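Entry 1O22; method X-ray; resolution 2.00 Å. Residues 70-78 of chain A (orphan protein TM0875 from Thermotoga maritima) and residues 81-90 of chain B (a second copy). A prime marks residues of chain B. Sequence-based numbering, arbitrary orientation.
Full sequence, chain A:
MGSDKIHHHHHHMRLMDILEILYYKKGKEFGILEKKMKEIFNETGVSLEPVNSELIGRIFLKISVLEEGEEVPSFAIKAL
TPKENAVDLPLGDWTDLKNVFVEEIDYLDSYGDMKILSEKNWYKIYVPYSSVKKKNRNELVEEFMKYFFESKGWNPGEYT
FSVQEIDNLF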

# COMPACT_ATOMS: atom_id res chain seq x y z
N GLU A 70 -27.19 -6.31 -0.04
CA GLU A 70 -25.87 -6.57 0.55
C GLU A 70 -25.54 -5.55 1.64
O GLU A 70 -25.67 -4.32 1.47
CB GLU A 70 -24.77 -6.56 -0.53
CG GLU A 70 -24.94 -7.60 -1.63
CD GLU A 70 -23.82 -7.56 -2.69
OE1 GLU A 70 -22.93 -6.67 -2.61
OE2 GLU A 70 -23.84 -8.42 -3.60
N GLU A 71 -25.06 -6.09 2.75
CA GLU A 71 -24.45 -5.32 3.86
C GLU A 71 -23.09 -4.76 3.56
O GLU A 71 -22.32 -5.39 2.83
CB GLU A 71 -24.31 -6.24 5.06
CG GLU A 71 -25.62 -6.68 5.63
CD GLU A 71 -25.47 -7.60 6.83
OE1 GLU A 71 -25.00 -8.73 6.64
OE2 GLU A 71 -25.86 -7.19 7.94
N VAL A 72 -22.82 -3.58 4.11
CA VAL A 72 -21.48 -2.99 4.06
C VAL A 72 -20.54 -3.80 4.94
O VAL A 72 -20.96 -4.39 5.92
CB VAL A 72 -21.45 -1.46 4.54
CG1 VAL A 72 -22.29 -0.58 3.62
CG2 VAL A 72 -21.86 -1.30 6.03
N PRO A 73 -19.29 -3.85 4.56
CA PRO A 73 -18.28 -4.54 5.36
C PRO A 73 -17.96 -3.77 6.64
O PRO A 73 -18.01 -2.56 6.70
CB PRO A 73 -17.06 -4.55 4.42
CG PRO A 73 -17.26 -3.43 3.48
CD PRO A 73 -18.72 -3.22 3.36
N SER A 74 -17.67 -4.50 7.70
CA SER A 74 -17.04 -3.94 8.87
C SER A 74 -15.57 -4.28 9.00
O SER A 74 -14.88 -3.55 9.67
CB SER A 74 -17.76 -4.42 10.12
OG SER A 74 -19.06 -3.87 10.15
N PHE A 75 -15.11 -5.42 8.47
CA PHE A 75 -13.67 -5.77 8.54
C PHE A 75 -13.15 -6.22 7.18
O PHE A 75 -13.91 -6.74 6.40
CB PHE A 75 -13.39 -6.89 9.53
CG PHE A 75 -13.71 -6.54 10.90
CD1 PHE A 75 -12.74 -5.96 11.73
CD2 PHE A 75 -15.00 -6.77 11.38
CE1 PHE A 75 -13.05 -5.64 13.05
CE2 PHE A 75 -15.31 -6.44 12.67
CZ PHE A 75 -14.35 -5.88 13.52
N ALA A 76 -11.89 -5.91 6.90
CA ALA A 76 -11.18 -6.40 5.74
C ALA A 76 -10.20 -7.45 6.26
O ALA A 76 -9.49 -7.21 7.24
CB ALA A 76 -10.45 -5.27 5.06
N ILE A 77 -10.23 -8.63 5.66
CA ILE A 77 -9.36 -9.74 6.03
C ILE A 77 -8.36 -10.01 4.89
O ILE A 77 -8.76 -10.13 3.72
CB ILE A 77 -10.20 -10.98 6.28
CG1 ILE A 77 -11.28 -10.70 7.33
CG2 ILE A 77 -9.32 -12.15 6.74
CD1 ILE A 77 -12.35 -11.73 7.38
N LYS A 78 -7.07 -10.04 5.19
CA LYS A 78 -6.09 -10.62 4.25
C LYS A 78 -5.85 -12.06 4.63
O LYS A 78 -5.40 -12.37 5.73
CB LYS A 78 -4.78 -9.84 4.26
CG LYS A 78 -4.96 -8.42 3.69
CD LYS A 78 -3.68 -7.59 3.80
CE LYS A 78 -4.01 -6.11 4.00
NZ LYS A 78 -2.78 -5.28 4.07
N THR B 81 -15.89 -8.89 5.45
CA THR B 81 -17.03 -9.41 6.18
C THR B 81 -17.91 -8.30 6.77
O THR B 81 -17.39 -7.33 7.26
CB THR B 81 -16.47 -10.37 7.27
OG1 THR B 81 -17.55 -10.81 8.08
CG2 THR B 81 -15.51 -9.66 8.19
N PRO B 82 -19.24 -8.47 6.74
CA PRO B 82 -20.17 -7.56 7.40
C PRO B 82 -20.36 -7.82 8.87
O PRO B 82 -21.10 -7.07 9.49
CB PRO B 82 -21.50 -7.84 6.68
CG PRO B 82 -21.38 -9.23 6.19
CD PRO B 82 -19.96 -9.51 5.99
N LYS B 83 -19.76 -8.90 9.40
CA LYS B 83 -19.84 -9.21 10.80
C LYS B 83 -19.29 -8.06 11.63
O LYS B 83 -18.26 -7.49 11.30
CB LYS B 83 -19.05 -10.49 11.08
CG LYS B 83 -19.81 -11.77 10.83
CD LYS B 83 -19.47 -12.86 11.89
CE LYS B 83 -19.88 -12.48 13.32
NZ LYS B 83 -18.99 -13.07 14.37
N GLU B 84 -19.94 -7.73 12.73
CA GLU B 84 -19.58 -6.51 13.48
C GLU B 84 -18.51 -6.71 14.56
O GLU B 84 -18.03 -5.75 15.14
CB GLU B 84 -20.82 -5.84 14.04
CG GLU B 84 -21.64 -5.19 12.94
CD GLU B 84 -22.97 -4.63 13.41
OE1 GLU B 84 -23.28 -4.74 14.62
OE2 GLU B 84 -23.69 -4.08 12.56
N ASN B 85 -18.10 -7.94 14.79
CA ASN B 85 -16.88 -8.19 15.56
C ASN B 85 -16.00 -9.24 14.92
O ASN B 85 -16.44 -10.02 14.09
CB ASN B 85 -17.23 -8.52 16.98
CG ASN B 85 -17.89 -9.82 17.10
OD1 ASN B 85 -17.24 -10.85 16.93
ND2 ASN B 85 -19.17 -9.81 17.45
N ALA B 86 -14.74 -9.20 15.30
CA ALA B 86 -13.69 -10.05 14.81
C ALA B 86 -13.16 -11.04 15.85
O ALA B 86 -12.11 -11.67 15.64
CB ALA B 86 -12.56 -9.19 14.30
N VAL B 87 -13.89 -11.24 16.94
CA VAL B 87 -13.40 -12.09 18.01
C VAL B 87 -13.36 -13.55 17.65
O VAL B 87 -12.75 -14.31 18.36
CB VAL B 87 -14.17 -11.89 19.36
CG1 VAL B 87 -14.31 -10.41 19.66
CG2 VAL B 87 -15.54 -12.62 19.37
N ASP B 88 -13.98 -13.94 16.55
CA ASP B 88 -13.84 -15.31 16.03
C ASP B 88 -12.72 -15.52 14.99
O ASP B 88 -12.53 -16.63 14.52
CB ASP B 88 -15.16 -15.82 15.48
CG ASP B 88 -15.60 -15.09 14.23
OD1 ASP B 88 -15.09 -13.97 13.97
OD2 ASP B 88 -16.47 -15.55 13.45
N LEU B 89 -11.98 -14.46 14.66
CA LEU B 89 -10.94 -14.50 13.64
C LEU B 89 -9.56 -14.49 14.29
O LEU B 89 -9.24 -13.54 15.04
CB LEU B 89 -11.03 -13.24 12.74
CG LEU B 89 -12.32 -12.99 11.96
CD1 LEU B 89 -12.33 -11.62 11.23
CD2 LEU B 89 -12.57 -14.11 10.98
N PRO B 90 -8.72 -15.50 13.99
CA PRO B 90 -7.33 -15.47 14.44
C PRO B 90 -6.53 -14.57 13.54
O PRO B 90 -6.79 -14.42 12.37
CB PRO B 90 -6.87 -16.92 14.25
CG PRO B 90 -7.67 -17.38 13.03
CD PRO B 90 -9.00 -16.68 13.15
O HOH W 1 -21.05 -4.39 8.79

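The two copies of TM0875 meet here through a short antiparallel bridge that pairs Phe75 with Thr81′, their CA atoms 5.5 Å apart. Backbone polar groups supply all the direct hydrogen bonds between the stretches. Thr81′ N donates to Phe75 O at 3.1 Å, and Thr81′ O accepts from Phe75 N at 3.2 Å with a nearly linear N-H...O angle of 171°. The same carbonyl takes a second proton: Ser74 N lies 2.9 Å from Thr81′ O, at a more bent 149°. Thr81′ O is therefore bifurcated, satisfying two successive amides, while Pro73 CA approaches it at 3.5 Å in a CA-H...O contact.

Beyond the bridge the prolines come together, Pro73 CA lying 4.1 Å from Pro82′ CA. Neither proline has an amide proton to leave unsatisfied, so the pairing can lapse into van der Waals packing at this point without stranding a donor. Two of the remaining carbonyls are served by water 1, which donates to Val72 O at 2.9 Å and to Pro82′ O at 2.8 Å. It also accepts from Ser74 OG at a short 2.5 Å, so this one molecule links both chains and uses both of its protons on carbonyls. Pro82′ CA adds a CA-H...O contact to Val72 O at 3.6 Å. The small side chain of Ser74, directed toward the partner in the m rotamer, suits this buried site: its hydroxyl reaches the water while its CB packs 3.3 Å from Lys83′ O.

Phe75 contributes the largest buried area, 101 Å² of the 504 Å² covered between the two stretches. With chi1 at -63° and chi2 at -90°, its ring extends along the backbone from Lys83′ to Ala86′. Lys83′ O, 3.3 Å from Phe75 CD2, and Glu84′ C, 3.7 Å from Phe75 CE2, lie at the ring edge near its plane. Over one face sits Ala86′, whose CB is 3.9 Å from the ring centroid and 17° off the normal, a CH-pi contact that sets the methyl against one face of the ring. At the base of the side chain, Phe75 CB packs against Thr81′ CG2 at 3.7 Å.

Thr81′ divides its side chain between two tasks. In the t rotamer, its methyl CG2 meets Phe75 and also Ile77 CD1, 3.9 Å away, while OG1 accepts a hydrogen bond from Lys83′ N at 3.2 Å, satisfying that amide within its own chain. Ile77, pointing toward the partner, continues the apolar patch: its CD1 is 3.9 Å from Leu89′ CD1.

The loop carrying Ala86′ and Leu89′ is braced internally. A type I turn spans these residues, closed by Leu89′ N donating to Ala86′ O at 3.0 Å, and Val87′ N makes a weak hydrogen bond to Asn85′ OD1 at 3.4 Å. Lys83′ NZ leads away from the contact into a long salt bridge, 3.7 Å from Asp88′ OD2.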